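PDB 3VSN: Non-sulfated chondroitin lyase E66 from Autographa californica nucleopolyhedrovirus, which cleaves non-sulfated chondroitin as a polysaccharide lyase and, as an envelope protein of the occlusion-derived virus, plays an essential role in oral infection of the insect host. Local coordinates for residues N589-V593 against M604-D609; D323-V327 against V340-L346; V476-D480 against G503-N507. All coordinates share one frame; numbering follows the deposited sequence.

Overall arrangement
Contacts 1 and 2, whose centres lie 13 Å apart, meet directly through Glu608 in the 604-609 segment. Its OE2 forms salt bridges with Arg345 NH2 and Lys326 NZ of contact 2, each at 2.7 Å, while Met604 CE packs on Asp323 O. The hairpin of contact 1 is thereby joined to the two loops of contact 2. Contact 2 is also near the active site: the side chain of Leu346 is about 10 Å from those of His246, a proton acceptor, and Glu350, important for activity. Contact 3 stands apart in the beta-sandwich region; its nearest atoms are about 15 Å from contact 2 and about 21 Å from contact 1.

Contact 1. Residues N589-V593 against M604-D609; sequences NYPWV and MSANED
The pairing of 589-593 with 604-609 closes the open end of the antiparallel hairpin made by strands 592-597 and 600-605, inside the C-terminal seven-stranded sheet. Val593 and Met604 are a hydrogen-bonded pair, with Val593 N to Met604 O and Met604 N to Val593 O both at 3.0 Å. A further bond, Ala606 N to Pro591 O at 2.8 Å, carries the pairing past the strand ends. Trp592 and Ser605 form the non-hydrogen-bonded pair between. There the six-membered ring of Trp592 lies over Ser605 CB in a CH-pi contact, CB being 3.5 Å from the ring centroid and 8° off the normal. With CG anti to the carbonyl carbon (chi1 -68°), the indole swings across the hairpin to its partner strand. Pro591 follows a cis peptide bond in a type VI turn, closed by backbone bonds between Asn589 and Trp592, that leads in from strand 584-589. On the other strand Ser605 OG accepts from Asn607 N, an ST turn at the start of a type I turn. Tyr590 CE2 rests 3.7 Å from Ala606 CB, and one water joins Tyr590 OH (2.6 Å) to Asn607 OD1 (2.8 Å).

Contact 2. Residues D323-V327 against V340-L346; sequences DYSKV and VGVTNRL
Two hydrogen bonds link 323-327 and 340-346, one at each end of the contact. Gly341 N donates to Lys326 O at 2.7 Å, approaching 33° off the carbonyl plane; beside it Val327 and Val340, at the ends of their strands, form an antiparallel non-hydrogen-bonded pair. At the other end Arg345 NH2 reaches Tyr324 O at 2.9 Å; the oxygen sits close to the guanidinium plane, although the N-H...O angle of 143° shows a bent bond. Inside the segments, Lys326 NZ turns back to Asp323 O (2.7 Å), and Thr343 OG1 accepts from Arg345 N in an ST turn; the Arg345 chain bends at chi3, and the same oxygen lies over the centre of its guanidinium face.

Van der Waals packing involves the stem of Lys326. Its chain, bent at chi2 (-56°), passes at about a right angle to Thr343, with CG 3.9 Å from Thr343 CB, while CB lies 3.8 Å from Gly341 CA. Leu346 CD1 touches Ser325 CA and CB.

Lys326 NZ and Arg345 NH2 lie 4.4 Å apart, and both bind Glu608 OE2, whose charge probably offsets theirs.

Lys326 has a positive phi and begins a G1 beta bulge between strands 318-322 and 327-331. Around the contact, Tyr324 OH bonds to Ser648 O, Val342 packs on strand 426-434, and Arg250 of strand 249-250 lies against Val340, Thr343 and Leu346.

Contact 3. Residues V476-D480 against G503-N507; sequences VLSRD and GTTFN
Arg479 sends NE into a salt bridge with Glu534 on the adjacent strand 533-540 while the base of its side chain meets Phe506. The contact itself is apolar. Arg479 CB stands 3.5 Å from the centroid of the Phe506 ring and 6° off the normal, a CH-pi contact centred on the face. CG lies between the backbone N and the carbonyl carbon (chi1 81°), and from there the chain runs extended to NE; on the way CD passes 3.9 Å from Phe506 CD1. The side chains cross at about a right angle, and the extended chain carries NE past the ring to Glu534. Phe506 holds CG anti to its own N, which sends the ring across the gap toward strand 477-480, and CD2 comes 3.7 Å from Ser478 O. Asn507 CB lies over the opposite face, toward the rim.

These strands belong to different antiparallel sheets, one of four strands and one of seven, packed face to face as in a beta-sandwich. Their axes are 8.1 Å apart at closest approach and their directions differ by 42°. Two residues earlier, on the same inner surface, Leu477 reaches across with CD1, which lies 3.7 Å from Thr504 O, 4.1 Å from Thr504 CG2 and 4.1 Å from Phe506 CB. Val476 and Leu477 together face Val536 in a classic beta bulge, where the strand turns a corner. Phe490 of helix 490-496 touches Arg479, Thr504 and Phe506, and Thr504 OG1 is hydrogen-bonded to Ser501 O.

Contact 1. Residues N589-V593 against M604-D609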
ATOM      1  N   ASN A 589     -27.218   5.643  -3.693  1.00 11.31           N
ATOM      2  CA  ASN A 589     -28.160   6.588  -4.295  1.00 11.69           C
ATOM      3  C   ASN A 589     -27.455   7.912  -4.496  1.00 11.68           C
ATOM      4  O   ASN A 589     -27.661   8.863  -3.743  1.00 11.67           O
ATOM      5  CB  ASN A 589     -29.424   6.759  -3.442  1.00 12.06           C
ATOM      6  CG  ASN A 589     -30.516   7.541  -4.162  1.00 12.43           C
ATOM      7  OD1 ASN A 589     -30.612   7.510  -5.392  1.00 12.97           O
ATOM      8  ND2 ASN A 589     -31.344   8.247  -3.399  1.00 12.57           N
ATOM      9  N   TYR A 590     -26.603   7.950  -5.515  1.00 11.76           N
ATOM     10  CA  TYR A 590     -25.717   9.084  -5.737  1.00 11.62           C
ATOM     11  C   TYR A 590     -26.413  10.429  -5.491  1.00 11.78           C
ATOM     12  O   TYR A 590     -27.467  10.686  -6.077  1.00 12.09           O
ATOM     13  CB  TYR A 590     -25.101   9.045  -7.141  1.00 11.57           C
ATOM     14  CG  TYR A 590     -23.944   9.994  -7.212  1.00 11.53           C
ATOM     15  CD1 TYR A 590     -24.135  11.325  -7.570  1.00 11.52           C
ATOM     16  CD2 TYR A 590     -22.672   9.584  -6.833  1.00 11.46           C
ATOM     17  CE1 TYR A 590     -23.078  12.217  -7.588  1.00 11.65           C
ATOM     18  CE2 TYR A 590     -21.609  10.465  -6.848  1.00 11.59           C
ATOM     19  CZ  TYR A 590     -21.819  11.777  -7.228  1.00 11.61           C
ATOM     20  OH  TYR A 590     -20.765  12.649  -7.240  1.00 11.88           O
ATOM     21  N   PRO A 591     -25.813  11.309  -4.660  1.00 11.69           N
ATOM     22  CA  PRO A 591     -24.462  11.267  -4.079  1.00 11.62           C
ATOM     23  C   PRO A 591     -24.297  10.484  -2.769  1.00 11.54           C
ATOM     24  O   PRO A 591     -23.177  10.388  -2.250  1.00 11.55           O
ATOM     25  CB  PRO A 591     -24.162  12.749  -3.832  1.00 11.58           C
ATOM     26  CG  PRO A 591     -25.495  13.328  -3.498  1.00 11.78           C
ATOM     27  CD  PRO A 591     -26.500  12.578  -4.336  1.00 11.78           C
ATOM     28  N   TRP A 592     -25.391   9.936  -2.248  1.00 11.40           N
ATOM     29  CA  TRP A 592     -25.374   9.262  -0.952  1.00 11.37           C
ATOM     30  C   TRP A 592     -25.053   7.798  -1.040  1.00 11.33           C
ATOM     31  O   TRP A 592     -25.425   7.123  -1.999  1.00 11.03           O
ATOM     32  CB  TRP A 592     -26.701   9.479  -0.231  1.00 11.57           C
ATOM     33  CG  TRP A 592     -26.872  10.917   0.180  1.00 11.63           C
ATOM     34  CD1 TRP A 592     -27.587  11.917  -0.479  1.00 11.67           C
ATOM     35  CD2 TRP A 592     -26.275  11.578   1.344  1.00 11.64           C
ATOM     36  NE1 TRP A 592     -27.485  13.111   0.188  1.00 11.65           N
ATOM     37  CE2 TRP A 592     -26.715  12.976   1.293  1.00 11.71           C
ATOM     38  CE3 TRP A 592     -25.464  11.162   2.394  1.00 11.69           C
ATOM     39  CZ2 TRP A 592     -26.340  13.900   2.261  1.00 11.74           C
ATOM     40  CZ3 TRP A 592     -25.089  12.102   3.362  1.00 11.72           C
ATOM     41  CH2 TRP A 592     -25.521  13.438   3.297  1.00 11.75           C
ATOM     42  N   VAL A 593     -24.337   7.305  -0.035  1.00 11.16           N
ATOM     43  CA  VAL A 593     -24.125   5.871   0.139  1.00 11.20           C
ATOM     44  C   VAL A 593     -24.436   5.524   1.596  1.00 11.50           C
ATOM     45  O   VAL A 593     -24.194   6.337   2.496  1.00 11.41           O
ATOM     46  CB  VAL A 593     -22.693   5.429  -0.279  1.00 11.15           C
ATOM     47  CG1 VAL A 593     -21.634   5.946   0.689  1.00 10.95           C
ATOM     48  CG2 VAL A 593     -22.603   3.911  -0.405  1.00 11.09           C
ATOM     49  N   MET A 604     -22.709   8.535   3.970  1.00 10.73           N
ATOM     50  CA  MET A 604     -21.793   9.589   3.534  1.00 10.78           C
ATOM     51  C   MET A 604     -22.199  10.122   2.163  1.00 10.75           C
ATOM     52  O   MET A 604     -22.714   9.376   1.332  1.00 10.56           O
ATOM     53  CB  MET A 604     -20.342   9.098   3.497  1.00 10.77           C
ATOM     54  CG  MET A 604     -19.350  10.173   3.074  1.00 10.95           C
ATOM     55  SD  MET A 604     -17.627   9.659   3.048  1.00 10.99           S
ATOM     56  CE  MET A 604     -16.895  11.033   2.157  1.00 10.96           C
ATOM     57  N   SER A 605     -21.964  11.415   1.946  1.00 10.81           N
ATOM     58  CA  SER A 605     -22.214  12.052   0.657  1.00 11.08           C
ATOM     59  C   SER A 605     -20.919  12.183  -0.145  1.00 11.20           C
ATOM     60  O   SER A 605     -19.882  12.548   0.406  1.00 11.13           O
ATOM     61  CB  SER A 605     -22.830  13.436   0.864  1.00 11.23           C
ATOM     62  OG  SER A 605     -22.791  14.180  -0.339  1.00 11.41           O
ATOM     63  N   ALA A 606     -20.987  11.901  -1.445  1.00 11.29           N
ATOM     64  CA  ALA A 606     -19.823  12.053  -2.323  1.00 11.65           C
ATOM     65  C   ALA A 606     -19.456  13.526  -2.510  1.00 12.15           C
ATOM     66  O   ALA A 606     -18.356  13.841  -2.969  1.00 11.87           O
ATOM     67  CB  ALA A 606     -20.063  11.377  -3.669  1.00 11.48           C
ATOM     68  N   ASN A 607     -20.385  14.417  -2.153  1.00 12.73           N
ATOM     69  CA  ASN A 607     -20.119  15.855  -2.115  1.00 13.78           C
ATOM     70  C   ASN A 607     -19.461  16.297  -0.805  1.00 14.04           C
ATOM     71  O   ASN A 607     -19.120  17.468  -0.642  1.00 14.19           O
ATOM     72  CB  ASN A 607     -21.410  16.644  -2.370  1.00 14.25           C
ATOM     73  CG  ASN A 607     -21.960  16.415  -3.761  1.00 14.84           C
ATOM     74  OD1 ASN A 607     -21.207  16.384  -4.736  1.00 15.86           O
ATOM     75  ND2 ASN A 607     -23.268  16.233  -3.861  1.00 14.84           N
ATOM     76  N   GLU A 608     -19.292  15.343   0.113  1.00 14.29           N
ATOM     77  CA  GLU A 608     -18.646  15.560   1.418  1.00 14.65           C
ATOM     78  C   GLU A 608     -19.426  16.521   2.323  1.00 14.72           C
ATOM     79  O   GLU A 608     -18.851  17.224   3.161  1.00 14.39           O
ATOM     80  CB  GLU A 608     -17.174  15.979   1.243  1.00 15.15           C
ATOM     81  CG  GLU A 608     -16.353  14.959   0.453  1.00 15.73           C
ATOM     82  CD  GLU A 608     -14.964  15.448   0.072  1.00 16.37           C
ATOM     83  OE1 GLU A 608     -14.777  16.666  -0.126  1.00 17.05           O
ATOM     84  OE2 GLU A 608     -14.053  14.604  -0.049  1.00 16.15           O
ATOM     85  N   ASP A 609     -20.747  16.529   2.152  1.00 14.96           N
ATOM     86  CA  ASP A 609     -21.642  17.308   3.003  1.00 15.29           C
ATOM     87  C   ASP A 609     -21.436  16.942   4.470  1.00 14.61           C
ATOM     88  O   ASP A 609     -21.327  15.763   4.816  1.00 14.16           O
ATOM     89  CB  ASP A 609     -23.103  17.055   2.618  1.00 16.42           C
ATOM     90  CG  ASP A 609     -23.468  17.631   1.255  1.00 17.83           C
ATOM     91  OD1 ASP A 609     -22.578  18.136   0.538  1.00 19.16           O
ATOM     92  OD2 ASP A 609     -24.660  17.581   0.897  1.00 18.65           O
TER
HETATM   93  O   HOH W   1     -21.384  15.218  -7.326  1.00 19.67           O

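Contact 2. Residues D323-V327 against V340-L346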
ATOM      1  N   ASP A 323     -11.889   8.822   4.441  1.00 12.35           N
ATOM      2  CA  ASP A 323     -13.034   9.492   3.814  1.00 12.39           C
ATOM      3  C   ASP A 323     -12.671  10.689   2.930  1.00 12.47           C
ATOM      4  O   ASP A 323     -13.450  11.075   2.056  1.00 12.38           O
ATOM      5  CB  ASP A 323     -14.045   9.935   4.875  1.00 12.35           C
ATOM      6  CG  ASP A 323     -14.662   8.768   5.638  1.00 12.46           C
ATOM      7  OD1 ASP A 323     -14.551   7.598   5.195  1.00 12.66           O
ATOM      8  OD2 ASP A 323     -15.266   9.034   6.696  1.00 12.26           O
ATOM      9  N   TYR A 324     -11.509  11.284   3.176  1.00 12.45           N
ATOM     10  CA  TYR A 324     -11.030  12.413   2.375  1.00 12.69           C
ATOM     11  C   TYR A 324     -10.110  11.972   1.237  1.00 12.53           C
ATOM     12  O   TYR A 324     -10.212  12.475   0.116  1.00 12.35           O
ATOM     13  CB  TYR A 324     -10.272  13.403   3.256  1.00 12.96           C
ATOM     14  CG  TYR A 324     -11.147  14.319   4.076  1.00 13.59           C
ATOM     15  CD1 TYR A 324     -11.736  15.447   3.503  1.00 13.79           C
ATOM     16  CD2 TYR A 324     -11.361  14.078   5.433  1.00 13.79           C
ATOM     17  CE1 TYR A 324     -12.528  16.301   4.255  1.00 14.18           C
ATOM     18  CE2 TYR A 324     -12.151  14.925   6.195  1.00 14.13           C
ATOM     19  CZ  TYR A 324     -12.730  16.034   5.602  1.00 14.31           C
ATOM     20  OH  TYR A 324     -13.513  16.880   6.355  1.00 14.77           O
ATOM     21  N   SER A 325      -9.202  11.049   1.544  1.00 12.52           N
ATOM     22  CA  SER A 325      -8.208  10.565   0.583  1.00 12.61           C
ATOM     23  C   SER A 325      -8.784   9.482  -0.324  1.00 12.37           C
ATOM     24  O   SER A 325      -8.218   9.184  -1.381  1.00 12.43           O
ATOM     25  CB  SER A 325      -6.977  10.036   1.319  1.00 12.84           C
ATOM     26  OG  SER A 325      -6.389  11.055   2.110  1.00 13.33           O
ATOM     27  N   LYS A 326      -9.909   8.905   0.111  1.00 12.10           N
ATOM     28  CA  LYS A 326     -10.729   7.954  -0.669  1.00 11.92           C
ATOM     29  C   LYS A 326     -10.126   6.550  -0.781  1.00 11.75           C
ATOM     30  O   LYS A 326      -9.744   6.109  -1.866  1.00 11.79           O
ATOM     31  CB  LYS A 326     -11.111   8.508  -2.062  1.00 11.84           C
ATOM     32  CG  LYS A 326     -11.584   9.964  -2.090  1.00 11.75           C
ATOM     33  CD  LYS A 326     -12.760  10.219  -1.156  1.00 11.51           C
ATOM     34  CE  LYS A 326     -13.231  11.663  -1.244  1.00 11.62           C
ATOM     35  NZ  LYS A 326     -14.406  11.935  -0.369  1.00 11.36           N
ATOM     36  N   VAL A 327     -10.043   5.857   0.350  1.00 11.56           N
ATOM     37  CA  VAL A 327      -9.623   4.457   0.372  1.00 11.60           C
ATOM     38  C   VAL A 327     -10.563   3.689   1.298  1.00 11.58           C
ATOM     39  O   VAL A 327     -10.832   4.125   2.418  1.00 11.79           O
ATOM     40  CB  VAL A 327      -8.149   4.285   0.837  1.00 11.61           C
ATOM     41  CG1 VAL A 327      -7.752   2.815   0.857  1.00 11.58           C
ATOM     42  CG2 VAL A 327      -7.195   5.062  -0.062  1.00 11.59           C
ATOM     43  N   VAL A 340      -9.316   2.016  -4.136  1.00 11.98           N
ATOM     44  CA  VAL A 340      -8.891   3.414  -4.157  1.00 12.15           C
ATOM     45  C   VAL A 340      -9.934   4.204  -4.942  1.00 12.28           C
ATOM     46  O   VAL A 340     -10.184   3.921  -6.117  1.00 12.55           O
ATOM     47  CB  VAL A 340      -7.485   3.589  -4.776  1.00 12.29           C
ATOM     48  CG1 VAL A 340      -7.129   5.065  -4.923  1.00 12.05           C
ATOM     49  CG2 VAL A 340      -6.438   2.862  -3.937  1.00 12.24           C
ATOM     50  N   GLY A 341     -10.555   5.175  -4.276  1.00 12.38           N
ATOM     51  CA  GLY A 341     -11.559   6.028  -4.893  1.00 12.45           C
ATOM     52  C   GLY A 341     -10.914   7.154  -5.679  1.00 12.54           C
ATOM     53  O   GLY A 341      -9.715   7.116  -5.978  1.00 12.69           O
ATOM     54  N   VAL A 342     -11.715   8.156  -6.020  1.00 12.60           N
ATOM     55  CA  VAL A 342     -11.255   9.262  -6.849  1.00 12.88           C
ATOM     56  C   VAL A 342     -11.743  10.578  -6.243  1.00 13.05           C
ATOM     57  O   VAL A 342     -12.925  10.720  -5.913  1.00 13.02           O
ATOM     58  CB  VAL A 342     -11.760   9.114  -8.312  1.00 12.88           C
ATOM     59  CG1 VAL A 342     -11.136  10.162  -9.222  1.00 12.90           C
ATOM     60  CG2 VAL A 342     -11.460   7.725  -8.864  1.00 12.75           C
ATOM     61  N   THR A 343     -10.825  11.522  -6.067  1.00 13.36           N
ATOM     62  CA  THR A 343     -11.181  12.891  -5.692  1.00 13.72           C
ATOM     63  C   THR A 343     -10.414  13.858  -6.587  1.00 14.03           C
ATOM     64  O   THR A 343      -9.261  13.604  -6.934  1.00 13.85           O
ATOM     65  CB  THR A 343     -10.908  13.202  -4.193  1.00 13.69           C
ATOM     66  OG1 THR A 343     -11.104  14.604  -3.947  1.00 13.56           O
ATOM     67  CG2 THR A 343      -9.476  12.818  -3.785  1.00 13.54           C
ATOM     68  N   ASN A 344     -11.057  14.959  -6.967  1.00 14.77           N
ATOM     69  CA  ASN A 344     -10.383  16.017  -7.728  1.00 15.49           C
ATOM     70  C   ASN A 344      -9.170  16.618  -6.997  1.00 15.47           C
ATOM     71  O   ASN A 344      -8.324  17.261  -7.622  1.00 15.53           O
ATOM     72  CB  ASN A 344     -11.373  17.122  -8.104  1.00 16.70           C
ATOM     73  CG  ASN A 344     -12.129  17.657  -6.904  1.00 17.40           C
ATOM     74  OD1 ASN A 344     -13.291  17.312  -6.688  1.00 18.96           O
ATOM     75  ND2 ASN A 344     -11.469  18.482  -6.103  1.00 17.87           N
ATOM     76  N   ARG A 345      -9.090  16.402  -5.684  1.00 15.28           N
ATOM     77  CA  ARG A 345      -7.966  16.887  -4.864  1.00 15.27           C
ATOM     78  C   ARG A 345      -6.660  16.100  -5.033  1.00 14.89           C
ATOM     79  O   ARG A 345      -5.584  16.606  -4.702  1.00 15.12           O
ATOM     80  CB  ARG A 345      -8.342  16.877  -3.382  1.00 15.55           C
ATOM     81  CG  ARG A 345      -9.339  17.945  -2.962  1.00 16.01           C
ATOM     82  CD  ARG A 345      -9.466  17.980  -1.444  1.00 16.23           C
ATOM     83  NE  ARG A 345      -9.889  16.687  -0.911  1.00 16.35           N
ATOM     84  CZ  ARG A 345     -11.155  16.326  -0.728  1.00 16.58           C
ATOM     85  NH1 ARG A 345     -12.143  17.164  -1.025  1.00 16.71           N
ATOM     86  NH2 ARG A 345     -11.435  15.124  -0.246  1.00 16.61           N
ATOM     87  N   LEU A 346      -6.752  14.863  -5.516  1.00 14.14           N
ATOM     88  CA  LEU A 346      -5.576  13.995  -5.602  1.00 13.80           C
ATOM     89  C   LEU A 346      -5.424  13.366  -6.981  1.00 13.74           C
ATOM     90  O   LEU A 346      -6.416  13.128  -7.674  1.00 13.51           O
ATOM     91  CB  LEU A 346      -5.624  12.899  -4.524  1.00 13.50           C
ATOM     92  CG  LEU A 346      -5.582  13.329  -3.049  1.00 13.45           C
ATOM     93  CD1 LEU A 346      -5.934  12.161  -2.135  1.00 13.21           C
ATOM     94  CD2 LEU A 346      -4.225  13.916  -2.672  1.00 13.45           C
TER

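Contact 3. Residues V476-D480 against G503-N507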
ATOM      1  N   VAL A 476     -14.159  -9.305 -15.089  1.00 12.43           N
ATOM      2  CA  VAL A 476     -14.728  -9.923 -13.890  1.00 12.65           C
ATOM      3  C   VAL A 476     -13.662 -10.762 -13.170  1.00 13.07           C
ATOM      4  O   VAL A 476     -13.506 -10.671 -11.950  1.00 13.08           O
ATOM      5  CB  VAL A 476     -15.979 -10.766 -14.242  1.00 12.69           C
ATOM      6  CG1 VAL A 476     -16.504 -11.514 -13.024  1.00 12.63           C
ATOM      7  CG2 VAL A 476     -17.071  -9.872 -14.822  1.00 12.58           C
ATOM      8  N   LEU A 477     -12.938 -11.579 -13.933  1.00 13.57           N
ATOM      9  CA  LEU A 477     -11.841 -12.395 -13.410  1.00 14.23           C
ATOM     10  C   LEU A 477     -10.707 -12.399 -14.412  1.00 14.69           C
ATOM     11  O   LEU A 477     -10.944 -12.441 -15.622  1.00 14.61           O
ATOM     12  CB  LEU A 477     -12.280 -13.845 -13.172  1.00 14.55           C
ATOM     13  CG  LEU A 477     -12.417 -14.470 -11.772  1.00 14.96           C
ATOM     14  CD1 LEU A 477     -12.334 -15.988 -11.887  1.00 14.75           C
ATOM     15  CD2 LEU A 477     -11.400 -13.963 -10.756  1.00 15.06           C
ATOM     16  N   SER A 478      -9.478 -12.368 -13.906  1.00 15.18           N
ATOM     17  CA  SER A 478      -8.290 -12.392 -14.752  1.00 15.86           C
ATOM     18  C   SER A 478      -7.270 -13.372 -14.192  1.00 16.08           C
ATOM     19  O   SER A 478      -7.198 -13.575 -12.979  1.00 15.98           O
ATOM     20  CB  SER A 478      -7.674 -10.995 -14.845  1.00 16.23           C
ATOM     21  OG  SER A 478      -7.375 -10.491 -13.555  1.00 17.14           O
ATOM     22  N   ARG A 479      -6.489 -13.989 -15.074  1.00 16.42           N
ATOM     23  CA  ARG A 479      -5.395 -14.847 -14.634  1.00 16.71           C
ATOM     24  C   ARG A 479      -4.166 -14.734 -15.524  1.00 16.68           C
ATOM     25  O   ARG A 479      -4.272 -14.620 -16.748  1.00 16.12           O
ATOM     26  CB  ARG A 479      -5.841 -16.313 -14.494  1.00 17.32           C
ATOM     27  CG  ARG A 479      -5.881 -17.122 -15.781  1.00 18.23           C
ATOM     28  CD  ARG A 479      -6.226 -18.583 -15.523  1.00 19.00           C
ATOM     29  NE  ARG A 479      -6.367 -19.324 -16.778  1.00 20.01           N
ATOM     30  CZ  ARG A 479      -5.410 -20.070 -17.328  1.00 20.68           C
ATOM     31  NH1 ARG A 479      -4.230 -20.195 -16.730  1.00 21.26           N
ATOM     32  NH2 ARG A 479      -5.632 -20.703 -18.475  1.00 20.52           N
ATOM     33  N   ASP A 480      -3.007 -14.746 -14.872  1.00 16.68           N
ATOM     34  CA  ASP A 480      -1.708 -14.859 -15.518  1.00 17.16           C
ATOM     35  C   ASP A 480      -1.559 -16.338 -15.878  1.00 17.22           C
ATOM     36  O   ASP A 480      -1.441 -17.185 -14.990  1.00 16.84           O
ATOM     37  CB  ASP A 480      -0.626 -14.409 -14.525  1.00 17.31           C
ATOM     38  CG  ASP A 480       0.791 -14.499 -15.083  1.00 17.93           C
ATOM     39  OD1 ASP A 480       1.069 -15.347 -15.957  1.00 18.10           O
ATOM     40  OD2 ASP A 480       1.646 -13.720 -14.609  1.00 18.16           O
ATOM     41  N   GLY A 503     -19.662 -19.039 -11.557  1.00 12.99           N
ATOM     42  CA  GLY A 503     -18.906 -19.883 -10.633  1.00 13.01           C
ATOM     43  C   GLY A 503     -17.497 -20.228 -11.084  1.00 12.91           C
ATOM     44  O   GLY A 503     -16.883 -21.156 -10.552  1.00 12.95           O
ATOM     45  N   THR A 504     -16.966 -19.483 -12.052  1.00 12.74           N
ATOM     46  CA  THR A 504     -15.577 -19.676 -12.477  1.00 12.70           C
ATOM     47  C   THR A 504     -14.636 -19.322 -11.327  1.00 12.75           C
ATOM     48  O   THR A 504     -14.851 -18.333 -10.632  1.00 12.52           O
ATOM     49  CB  THR A 504     -15.247 -18.854 -13.739  1.00 12.76           C
ATOM     50  OG1 THR A 504     -16.107 -19.275 -14.804  1.00 12.80           O
ATOM     51  CG2 THR A 504     -13.797 -19.061 -14.174  1.00 12.80           C
ATOM     52  N   THR A 505     -13.607 -20.146 -11.134  1.00 13.10           N
ATOM     53  CA  THR A 505     -12.701 -20.029  -9.996  1.00 13.33           C
ATOM     54  C   THR A 505     -11.264 -19.757 -10.442  1.00 13.21           C
ATOM     55  O   THR A 505     -10.767 -20.373 -11.393  1.00 13.05           O
ATOM     56  CB  THR A 505     -12.729 -21.319  -9.144  1.00 13.92           C
ATOM     57  OG1 THR A 505     -14.082 -21.620  -8.780  1.00 14.85           O
ATOM     58  CG2 THR A 505     -11.896 -21.167  -7.871  1.00 14.09           C
ATOM     59  N   PHE A 506     -10.607 -18.822  -9.762  1.00 13.05           N
ATOM     60  CA  PHE A 506      -9.158 -18.695  -9.863  1.00 12.98           C
ATOM     61  C   PHE A 506      -8.541 -18.266  -8.538  1.00 12.88           C
ATOM     62  O   PHE A 506      -9.004 -17.305  -7.910  1.00 12.65           O
ATOM     63  CB  PHE A 506      -8.727 -17.728 -10.979  1.00 13.21           C
ATOM     64  CG  PHE A 506      -7.232 -17.631 -11.131  1.00 13.26           C
ATOM     65  CD1 PHE A 506      -6.505 -18.711 -11.623  1.00 13.42           C
ATOM     66  CD2 PHE A 506      -6.546 -16.481 -10.747  1.00 13.59           C
ATOM     67  CE1 PHE A 506      -5.126 -18.647 -11.744  1.00 13.49           C
ATOM     68  CE2 PHE A 506      -5.163 -16.411 -10.868  1.00 13.51           C
ATOM     69  CZ  PHE A 506      -4.455 -17.495 -11.370  1.00 13.59           C
ATOM     70  N   ASN A 507      -7.501 -18.988  -8.121  1.00 12.71           N
ATOM     71  CA  ASN A 507      -6.672 -18.591  -6.976  1.00 12.87           C
ATOM     72  C   ASN A 507      -7.501 -18.267  -5.722  1.00 12.87           C
ATOM     73  O   ASN A 507      -7.299 -17.233  -5.073  1.00 13.09           O
ATOM     74  CB  ASN A 507      -5.774 -17.402  -7.379  1.00 12.87           C
ATOM     75  CG  ASN A 507      -4.592 -17.211  -6.452  1.00 12.97           C
ATOM     76  OD1 ASN A 507      -4.208 -18.119  -5.717  1.00 13.15           O
ATOM     77  ND2 ASN A 507      -3.999 -16.019  -6.489  1.00 12.84           N
TER